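Local coordinates for protein transcriptional activator, putative (Pyrococcus furiosus, PDB 1RTW) that is a putative transcriptional activator of the all-helical TENA/THI-4/PQQC family, its precise role being unknown, at residues E4-E9 and R186-F191; H20-E25 and I204-E209; L66-E71 and K166-I171. All blocks are in the same frame, centred on the assembly; numbering follows the deposited sequence.

Contact 1: residues E4-E9 and R186-F191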
loop_
_atom_site.group_PDB
_atom_site.type_symbol
_atom_site.label_atom_id
_atom_site.label_comp_id
_atom_site.label_asym_id
_atom_site.label_seq_id
_atom_site.Cartn_x
_atom_site.Cartn_y
_atom_site.Cartn_z
ATOM N N GLU B 4 26.057 9.889 -9.744
ATOM C CA GLU B 4 26.902 9.967 -10.920
ATOM C C GLU B 4 27.078 8.586 -11.536
ATOM O O GLU B 4 27.153 8.450 -12.758
ATOM C CB GLU B 4 28.241 10.615 -10.576
ATOM C CG GLU B 4 28.090 12.103 -10.250
ATOM C CD GLU B 4 29.410 12.826 -10.021
ATOM O OE1 GLU B 4 30.486 12.235 -10.268
ATOM O OE2 GLU B 4 29.368 13.999 -9.594
ATOM N N GLU B 5 27.074 7.559 -10.693
ATOM C CA GLU B 5 27.196 6.192 -11.179
ATOM C C GLU B 5 25.976 5.859 -12.033
ATOM O O GLU B 5 26.104 5.358 -13.154
ATOM C CB GLU B 5 27.275 5.214 -10.011
ATOM C CG GLU B 5 28.561 5.290 -9.210
ATOM C CD GLU B 5 28.555 4.378 -7.990
ATOM O OE1 GLU B 5 27.803 3.374 -7.976
ATOM O OE2 GLU B 5 29.307 4.670 -7.036
ATOM N N LEU B 6 24.794 6.142 -11.487
ATOM C CA LEU B 6 23.532 5.892 -12.170
ATOM C C LEU B 6 23.519 6.526 -13.551
ATOM O O LEU B 6 23.183 5.871 -14.537
ATOM C CB LEU B 6 22.374 6.444 -11.341
ATOM C CG LEU B 6 22.070 5.704 -10.040
ATOM C CD1 LEU B 6 20.979 6.434 -9.297
ATOM C CD2 LEU B 6 21.655 4.265 -10.326
ATOM N N ILE B 7 23.916 7.793 -13.613
ATOM C CA ILE B 7 23.955 8.541 -14.863
ATOM C C ILE B 7 24.950 7.997 -15.880
ATOM O O ILE B 7 24.642 7.918 -17.068
ATOM C CB ILE B 7 24.236 10.034 -14.591
ATOM C CG1 ILE B 7 22.990 10.676 -13.980
ATOM C CG2 ILE B 7 24.639 10.759 -15.874
ATOM C CD1 ILE B 7 23.204 12.076 -13.471
ATOM N N LYS B 8 26.126 7.604 -15.398
ATOM C CA LYS B 8 27.194 7.072 -16.241
ATOM C C LYS B 8 26.806 5.790 -16.980
ATOM O O LYS B 8 27.041 5.661 -18.183
ATOM C CB LYS B 8 28.449 6.834 -15.388
ATOM C CG LYS B 8 29.677 6.354 -16.162
ATOM C CD LYS B 8 30.895 6.172 -15.255
ATOM C CE LYS B 8 30.685 5.065 -14.227
ATOM N NZ LYS B 8 31.850 4.923 -13.305
ATOM N N GLU B 9 26.149 4.879 -16.274
ATOM C CA GLU B 9 25.756 3.598 -16.845
ATOM C C GLU B 9 24.490 3.612 -17.710
ATOM O O GLU B 9 24.123 2.593 -18.295
ATOM C CB GLU B 9 25.723 2.556 -15.719
ATOM C CG GLU B 9 24.576 1.567 -15.689
ATOM C CD GLU B 9 24.411 0.931 -14.315
ATOM O OE1 GLU B 9 23.837 -0.175 -14.230
ATOM O OE2 GLU B 9 24.849 1.544 -13.313
ATOM N N ARG B 186 19.087 -3.150 -7.211
ATOM C CA ARG B 186 17.642 -3.076 -7.416
ATOM C C ARG B 186 17.319 -1.653 -7.871
ATOM O O ARG B 186 16.604 -1.452 -8.850
ATOM C CB ARG B 186 16.900 -3.387 -6.113
ATOM C CG ARG B 186 16.891 -4.856 -5.708
ATOM C CD ARG B 186 15.559 -5.512 -6.045
ATOM N NE ARG B 186 15.508 -6.901 -5.596
ATOM C CZ ARG B 186 14.419 -7.667 -5.624
ATOM N NH1 ARG B 186 13.269 -7.186 -6.081
ATOM N NH2 ARG B 186 14.484 -8.922 -5.196
ATOM N N ALA B 187 17.898 -0.680 -7.173
ATOM C CA ALA B 187 17.704 0.723 -7.498
ATOM C C ALA B 187 18.320 1.034 -8.853
ATOM O O ALA B 187 17.744 1.788 -9.629
ATOM C CB ALA B 187 18.316 1.605 -6.425
ATOM N N ARG B 188 19.496 0.473 -9.133
ATOM C CA ARG B 188 20.144 0.706 -10.424
ATOM C C ARG B 188 19.192 0.295 -11.544
ATOM O O ARG B 188 19.054 1.005 -12.545
ATOM C CB ARG B 188 21.460 -0.075 -10.545
ATOM C CG ARG B 188 22.559 0.388 -9.599
ATOM C CD ARG B 188 23.864 -0.381 -9.827
ATOM N NE ARG B 188 24.756 -0.344 -8.666
ATOM C CZ ARG B 188 25.621 0.634 -8.400
ATOM N NH1 ARG B 188 25.730 1.672 -9.218
ATOM N NH2 ARG B 188 26.362 0.589 -7.298
ATOM N N GLU B 189 18.519 -0.839 -11.348
ATOM C CA GLU B 189 17.568 -1.352 -12.326
ATOM C C GLU B 189 16.383 -0.407 -12.505
ATOM O O GLU B 189 15.933 -0.176 -13.624
ATOM C CB GLU B 189 17.061 -2.743 -11.925
ATOM C CG GLU B 189 17.999 -3.891 -12.297
ATOM C CD GLU B 189 18.295 -3.959 -13.796
ATOM O OE1 GLU B 189 17.386 -3.685 -14.612
ATOM O OE2 GLU B 189 19.448 -4.280 -14.157
ATOM N N VAL B 190 15.866 0.120 -11.399
ATOM C CA VAL B 190 14.745 1.041 -11.470
ATOM C C VAL B 190 15.153 2.308 -12.217
ATOM O O VAL B 190 14.398 2.795 -13.064
ATOM C CB VAL B 190 14.167 1.353 -10.064
ATOM C CG1 VAL B 190 13.176 2.491 -10.132
ATOM C CG2 VAL B 190 13.461 0.122 -9.517
ATOM N N PHE B 191 16.363 2.802 -11.952
ATOM C CA PHE B 191 16.861 4.007 -12.622
ATOM C C PHE B 191 16.911 3.786 -14.138
ATOM O O PHE B 191 16.544 4.667 -14.925
ATOM C CB PHE B 191 18.252 4.399 -12.093
ATOM C CG PHE B 191 18.748 5.735 -12.607
ATOM C CD1 PHE B 191 19.373 5.839 -13.853
ATOM C CD2 PHE B 191 18.552 6.896 -11.861
ATOM C CE1 PHE B 191 19.790 7.079 -14.348
ATOM C CE2 PHE B 191 18.963 8.139 -12.343
ATOM C CZ PHE B 191 19.583 8.232 -13.591
#
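In this all-helical TENA/THI-4/PQQC fold the N-terminal helix 2-8 lies across helix 181-201, the short segments 4-8 and 186-191 crossing at -49° with their axes 10.2 Å apart. Leu6 carries the apolar part. Its CB stands almost on the normal of the Phe191 ring, 3.7 Å from the centroid, a CH-pi contact over the middle of one face. CG, anti to the carbonyl carbon, continues above the CG-CD2 side of the ring. There the side chain forks: Leu6 CD1 drops to 3.6 Å from Phe191 CD2, while Leu6 CD2 turns back to the root of the ring, against Phe191 CB and the CA and CG of Arg188. Phe191 has its CG anti to the backbone N (chi1 -172°), which lays the ring under Leu6, and Ile7 CG1 reaches its CZ. Phe191 also touches Cys127, and Ile7 touches Tyr126, so helix 118-142 backs the pair. Beside this packing, the extended Arg188 chain runs past Leu6 to a salt bridge with Glu5, whose own chain is extended too. Glu9 OE2 stays 4.2 Å from Arg188 NH1, a second negative charge that may add to the pull on the guanidinium. The Glu5 carboxylate and the guanidinium are nearly coplanar, and Glu5 OE1 alone takes both end nitrogens: Arg188 NH1 at 3.0 Å on its anti lone pair, and NH2 at 3.2 Å nearly along the C-O axis.

Contact 2: residues H20-E25 and I204-E209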
loop_
_atom_site.group_PDB
_atom_site.type_symbol
_atom_site.label_atom_id
_atom_site.label_comp_id
_atom_site.label_asym_id
_atom_site.label_seq_id
_atom_site.Cartn_x
_atom_site.Cartn_y
_atom_site.Cartn_z
ATOM N N HIS B 20 16.121 15.169 -27.794
ATOM C CA HIS B 20 15.183 14.289 -28.478
ATOM C C HIS B 20 14.546 15.184 -29.526
ATOM O O HIS B 20 14.574 16.408 -29.388
ATOM C CB HIS B 20 14.104 13.776 -27.521
ATOM C CG HIS B 20 13.029 12.978 -28.192
ATOM N ND1 HIS B 20 11.920 13.556 -28.768
ATOM C CD2 HIS B 20 12.896 11.642 -28.382
ATOM C CE1 HIS B 20 11.150 12.615 -29.285
ATOM N NE2 HIS B 20 11.721 11.443 -29.063
ATOM N N LYS B 21 13.976 14.571 -30.561
ATOM C CA LYS B 21 13.315 15.293 -31.646
ATOM C C LYS B 21 12.457 16.437 -31.112
ATOM O O LYS B 21 12.561 17.577 -31.579
ATOM C CB LYS B 21 12.443 14.320 -32.454
ATOM C CG LYS B 21 11.724 14.921 -33.647
ATOM C CD LYS B 21 10.787 13.892 -34.285
ATOM C CE LYS B 21 10.004 14.491 -35.443
ATOM N NZ LYS B 21 9.009 13.519 -35.999
ATOM N N PHE B 22 11.672 16.137 -30.083
ATOM C CA PHE B 22 10.784 17.117 -29.469
ATOM C C PHE B 22 11.522 18.343 -28.938
ATOM O O PHE B 22 11.028 19.465 -29.059
ATOM C CB PHE B 22 9.976 16.462 -28.345
ATOM C CG PHE B 22 8.905 17.345 -27.766
ATOM C CD1 PHE B 22 9.165 18.142 -26.656
ATOM C CD2 PHE B 22 7.622 17.349 -28.311
ATOM C CE1 PHE B 22 8.164 18.928 -26.097
ATOM C CE2 PHE B 22 6.608 18.133 -27.759
ATOM C CZ PHE B 22 6.881 18.924 -26.648
ATOM N N LEU B 23 12.696 18.125 -28.350
ATOM C CA LEU B 23 13.496 19.212 -27.793
ATOM C C LEU B 23 14.130 20.086 -28.869
ATOM O O LEU B 23 14.279 21.291 -28.678
ATOM C CB LEU B 23 14.562 18.664 -26.841
ATOM C CG LEU B 23 14.048 17.778 -25.692
ATOM C CD1 LEU B 23 15.196 17.373 -24.796
ATOM C CD2 LEU B 23 12.984 18.491 -24.875
ATOM N N ILE B 24 14.504 19.479 -29.994
ATOM C CA ILE B 24 15.099 20.217 -31.105
ATOM C C ILE B 24 14.062 21.178 -31.667
ATOM O O ILE B 24 14.371 22.326 -31.993
ATOM C CB ILE B 24 15.520 19.279 -32.255
ATOM C CG1 ILE B 24 16.636 18.343 -31.801
ATOM C CG2 ILE B 24 15.958 20.091 -33.469
ATOM C CD1 ILE B 24 16.974 17.271 -32.826
ATOM N N GLU B 25 12.828 20.701 -31.762
ATOM C CA GLU B 25 11.756 21.510 -32.308
ATOM C C GLU B 25 11.344 22.623 -31.367
ATOM O O GLU B 25 10.980 23.707 -31.815
ATOM C CB GLU B 25 10.577 20.629 -32.706
ATOM C CG GLU B 25 10.955 19.619 -33.779
ATOM C CD GLU B 25 9.785 18.815 -34.301
ATOM O OE1 GLU B 25 8.656 18.949 -33.790
ATOM O OE2 GLU B 25 10.013 18.039 -35.244
ATOM N N ILE B 204 5.409 10.413 -27.493
ATOM C CA ILE B 204 3.963 10.578 -27.377
ATOM C C ILE B 204 3.425 11.757 -28.182
ATOM O O ILE B 204 2.355 11.664 -28.773
ATOM C CB ILE B 204 3.538 10.719 -25.894
ATOM C CG1 ILE B 204 3.736 9.389 -25.164
ATOM C CG2 ILE B 204 2.094 11.152 -25.793
ATOM C CD1 ILE B 204 3.524 9.475 -23.658
ATOM N N ALA B 205 4.171 12.854 -28.219
ATOM C CA ALA B 205 3.744 14.032 -28.961
ATOM C C ALA B 205 3.474 13.740 -30.445
ATOM O O ALA B 205 2.589 14.346 -31.057
ATOM C CB ALA B 205 4.780 15.115 -28.826
ATOM N N TYR B 206 4.221 12.794 -31.013
ATOM C CA TYR B 206 4.063 12.447 -32.420
ATOM C C TYR B 206 3.113 11.286 -32.655
ATOM O O TYR B 206 2.872 10.891 -33.796
ATOM C CB TYR B 206 5.433 12.207 -33.054
ATOM C CG TYR B 206 6.356 13.375 -32.791
ATOM C CD1 TYR B 206 6.214 14.569 -33.494
ATOM C CD2 TYR B 206 7.278 13.329 -31.747
ATOM C CE1 TYR B 206 6.956 15.696 -33.153
ATOM C CE2 TYR B 206 8.027 14.443 -31.397
ATOM C CZ TYR B 206 7.858 15.629 -32.100
ATOM O OH TYR B 206 8.569 16.745 -31.722
ATOM N N GLY B 207 2.564 10.754 -31.563
ATOM C CA GLY B 207 1.609 9.663 -31.647
ATOM C C GLY B 207 0.365 10.134 -32.375
ATOM O O GLY B 207 0.025 11.320 -32.338
ATOM N N GLY B 208 -0.349 9.206 -32.999
ATOM C CA GLY B 208 -1.523 9.589 -33.757
ATOM C C GLY B 208 -1.002 10.063 -35.098
ATOM O O GLY B 208 -1.303 11.172 -35.547
ATOM N N GLU B 209 -0.138 9.239 -35.685
ATOM C CA GLU B 209 0.473 9.510 -36.980
ATOM C C GLU B 209 -0.245 8.726 -38.087
ATOM O O GLU B 209 -1.458 8.458 -37.935
ATOM C CB GLU B 209 1.961 9.136 -36.950
ATOM C CG GLU B 209 2.902 10.328 -36.927
ATOM C CD GLU B 209 4.217 10.059 -37.641
ATOM O OE1 GLU B 209 4.269 9.145 -38.494
ATOM O OE2 GLU B 209 5.198 10.780 -37.364
#
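Tyr206, in the loop that follows helix 181-201, reaches across the start of helix 21-28 in this helical TENA/THI-4/PQQC protein, and its ring is gripped in several ways. Lys21, fully extended with CG anti to the backbone N (chi1 -178°), runs obliquely over one face of the tyrosine: its CD makes a CH-pi contact and its NZ, 4.2 Å from the Tyr206 centroid, a cation-pi contact displaced toward the CD1 rim. The opposite face carries the CB of Ala205, also off-centre. Polar contacts gather at the tip. Tyr206 OH gives a weak hydrogen bond to Glu25 OE1, 3.0 Å away; the two side chains meet tip to tip with carboxylate and ring nearly perpendicular. The same hydroxyl sits 3.2 Å from Phe22 CA, tucked against the first turn of the helix. That turn is capped by His20 at the N-cap position, whose ND1 accepts from Phe22 N at 2.9 Å in a nearly straight bond of 170°. Asp203 OD2, bonded to His20 NE2 on the other side, would fix the rotation of the imidazole. Apolar packing completes the contact: Ala205 CB lies 3.7 Å from Phe22 CD2, and Phe22 CB borders the edge of the Tyr206 ring. Around it, Trp202 meets the rings of both His20 and Phe22, Trp39 of helix 33-60 packs on Phe22 and Ala205, and Asn35 of that helix touches Tyr206, while Leu23 turns to helix 118-142.

Contact 3: residues L66-E71 and K166-I171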
loop_
_atom_site.group_PDB
_atom_site.type_symbol
_atom_site.label_atom_id
_atom_site.label_comp_id
_atom_site.label_asym_id
_atom_site.label_seq_id
_atom_site.Cartn_x
_atom_site.Cartn_y
_atom_site.Cartn_z
ATOM N N LEU B 66 10.586 14.170 6.168
ATOM C CA LEU B 66 9.204 14.628 6.112
ATOM C C LEU B 66 9.071 16.073 5.636
ATOM O O LEU B 66 8.244 16.355 4.775
ATOM C CB LEU B 66 8.494 14.409 7.451
ATOM C CG LEU B 66 8.376 12.922 7.805
ATOM C CD1 LEU B 66 7.675 12.736 9.139
ATOM C CD2 LEU B 66 7.622 12.184 6.714
ATOM N N PRO B 67 9.903 16.999 6.164
ATOM C CA PRO B 67 9.829 18.407 5.742
ATOM C C PRO B 67 10.154 18.561 4.247
ATOM O O PRO B 67 9.508 19.336 3.541
ATOM C CB PRO B 67 10.905 19.081 6.610
ATOM C CG PRO B 67 10.930 18.239 7.842
ATOM C CD PRO B 67 10.883 16.844 7.258
ATOM N N PHE B 68 11.155 17.818 3.778
ATOM C CA PHE B 68 11.560 17.860 2.377
ATOM C C PHE B 68 10.403 17.432 1.479
ATOM O O PHE B 68 10.085 18.101 0.495
ATOM C CB PHE B 68 12.783 16.955 2.149
ATOM C CG PHE B 68 12.966 16.521 0.718
ATOM C CD1 PHE B 68 13.514 17.385 -0.222
ATOM C CD2 PHE B 68 12.562 15.255 0.308
ATOM C CE1 PHE B 68 13.655 17.000 -1.547
ATOM C CE2 PHE B 68 12.699 14.863 -1.019
ATOM C CZ PHE B 68 13.247 15.741 -1.945
ATOM N N PHE B 69 9.776 16.315 1.826
ATOM C CA PHE B 69 8.657 15.811 1.048
ATOM C C PHE B 69 7.467 16.745 1.086
ATOM O O PHE B 69 6.781 16.905 0.080
ATOM C CB PHE B 69 8.263 14.409 1.504
ATOM C CG PHE B 69 9.027 13.309 0.806
ATOM C CD1 PHE B 69 8.718 12.958 -0.504
ATOM C CD2 PHE B 69 10.039 12.622 1.454
ATOM C CE1 PHE B 69 9.402 11.933 -1.155
ATOM C CE2 PHE B 69 10.733 11.596 0.809
ATOM C CZ PHE B 69 10.413 11.248 -0.495
ATOM N N ALA B 70 7.230 17.379 2.235
ATOM C CA ALA B 70 6.111 18.316 2.354
ATOM C C ALA B 70 6.298 19.514 1.428
ATOM O O ALA B 70 5.368 19.906 0.713
ATOM C CB ALA B 70 5.954 18.782 3.776
ATOM N N GLU B 71 7.519 20.045 1.418
ATOM C CA GLU B 71 7.894 21.191 0.601
ATOM C C GLU B 71 7.948 20.849 -0.878
ATOM O O GLU B 71 7.491 21.632 -1.712
ATOM C CB GLU B 71 9.263 21.729 1.042
ATOM C CG GLU B 71 9.281 22.376 2.428
ATOM C CD GLU B 71 10.634 22.278 3.125
ATOM O OE1 GLU B 71 10.651 22.350 4.376
ATOM O OE2 GLU B 71 11.675 22.117 2.443
ATOM N N LYS B 166 19.404 19.014 -7.012
ATOM C CA LYS B 166 20.638 18.859 -6.250
ATOM C C LYS B 166 20.329 18.341 -4.846
ATOM O O LYS B 166 21.069 17.516 -4.298
ATOM C CB LYS B 166 21.375 20.199 -6.163
ATOM C CG LYS B 166 22.762 20.119 -5.532
ATOM C CD LYS B 166 23.748 19.336 -6.398
ATOM C CE LYS B 166 24.027 20.041 -7.722
ATOM N NZ LYS B 166 24.596 21.407 -7.528
ATOM N N ARG B 167 19.212 18.805 -4.291
ATOM C CA ARG B 167 18.777 18.408 -2.960
ATOM C C ARG B 167 18.394 16.925 -2.936
ATOM O O ARG B 167 18.700 16.224 -1.970
ATOM C CB ARG B 167 17.610 19.283 -2.500
ATOM C CG ARG B 167 17.297 19.178 -1.021
ATOM C CD ARG B 167 16.140 20.096 -0.619
ATOM N NE ARG B 167 15.829 19.976 0.810
ATOM C CZ ARG B 167 14.716 20.425 1.392
ATOM N NH1 ARG B 167 13.778 21.037 0.676
ATOM N NH2 ARG B 167 14.537 20.258 2.698
ATOM N N ILE B 168 17.754 16.449 -4.009
ATOM C CA ILE B 168 17.356 15.043 -4.111
ATOM C C ILE B 168 18.614 14.185 -4.246
ATOM O O ILE B 168 18.738 13.126 -3.620
ATOM C CB ILE B 168 16.427 14.797 -5.341
ATOM C CG1 ILE B 168 15.056 15.443 -5.109
ATOM C CG2 ILE B 168 16.232 13.312 -5.578
ATOM C CD1 ILE B 168 14.219 15.545 -6.358
ATOM N N GLU B 169 19.539 14.673 -5.065
ATOM C CA GLU B 169 20.805 14.009 -5.327
ATOM C C GLU B 169 21.584 13.764 -4.035
ATOM O O GLU B 169 22.024 12.644 -3.767
ATOM C CB GLU B 169 21.634 14.868 -6.287
ATOM C CG GLU B 169 22.923 14.239 -6.762
ATOM C CD GLU B 169 23.701 15.135 -7.716
ATOM O OE1 GLU B 169 23.092 15.713 -8.651
ATOM O OE2 GLU B 169 24.932 15.254 -7.534
ATOM N N LYS B 170 21.714 14.814 -3.229
ATOM C CA LYS B 170 22.436 14.747 -1.965
ATOM C C LYS B 170 21.800 13.734 -1.013
ATOM O O LYS B 170 22.512 12.986 -0.333
ATOM C CB LYS B 170 22.501 16.135 -1.322
ATOM C CG LYS B 170 23.452 16.239 -0.147
ATOM C CD LYS B 170 23.530 17.671 0.354
ATOM C CE LYS B 170 24.441 17.796 1.574
ATOM N NZ LYS B 170 23.939 17.009 2.736
ATOM N N ILE B 171 20.466 13.704 -0.977
ATOM C CA ILE B 171 19.735 12.763 -0.131
ATOM C C ILE B 171 19.930 11.331 -0.623
ATOM O O ILE B 171 20.193 10.429 0.176
ATOM C CB ILE B 171 18.228 13.103 -0.084
ATOM C CG1 ILE B 171 18.030 14.422 0.646
ATOM C CG2 ILE B 171 17.456 12.013 0.635
ATOM C CD1 ILE B 171 16.626 14.959 0.548
#
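The Phe68 ring has Ile171 CD1 over the centre of one face, a CH-pi contact 3.9 Å from the centroid and nearly on the normal. Its edge is lined by Arg167 and Ile168: Phe68 CD1 lies 3.6 Å from Arg167 NE, and Phe68 CZ lies 3.7 Å from Ile168 CG1. The guanidinium is turned 83° from the ring, so the phenyl edge points into one face of the Arg167 plane, displaced toward its rim. At the edge of that guanidinium, close to its plane, sits Glu71 OE2, in a salt bridge with Arg167 NH1 at 3.0 Å, met nearly along the carboxylate C-O axis with an N-H...O angle of 163°; NH2 adds a weak bond to the same oxygen. The two segments belong to helices 66-89 and 159-176 of the all-helical TENA/THI-4/PQQC fold; the short segments run roughly antiparallel, their axes 12.4 Å apart, a wide spacing that the long side chains bridge. Phe68 CG is anti to the backbone N (chi1 158°), sending the ring across the gap. Arg167 likewise has CG anti to its backbone N and stays extended to NE, which carries the guanidinium over to Glu71. Ile168 and Ile171 also pack on Phe122 of helix 118-142. On the 66-89 side, Glu71 touches Tyr74 of the second subunit, and Phe68 CE2 lies over the centre of the Phe69 ring.

From the N terminus, helix 2-8 opens contact 1, which closes only when helix 181-201 is reached, 177 residues on. Soon after, helix 21-28 opens contact 2, closed by the loop behind helix 181-201; the two loops therefore cross, tying two elements near the start of the chain to helix 181-201 and the loop behind it. Contact 3 falls within both loops and joins helix 66-89 to helix 159-176, the one just before 181-201. Its nearest atoms come to about 5 Å from contact 1 without touching, whereas contact 2 lies across the chain's centre from it, with centres about 32 Å apart. Side chains of helix 118-142 touch all three.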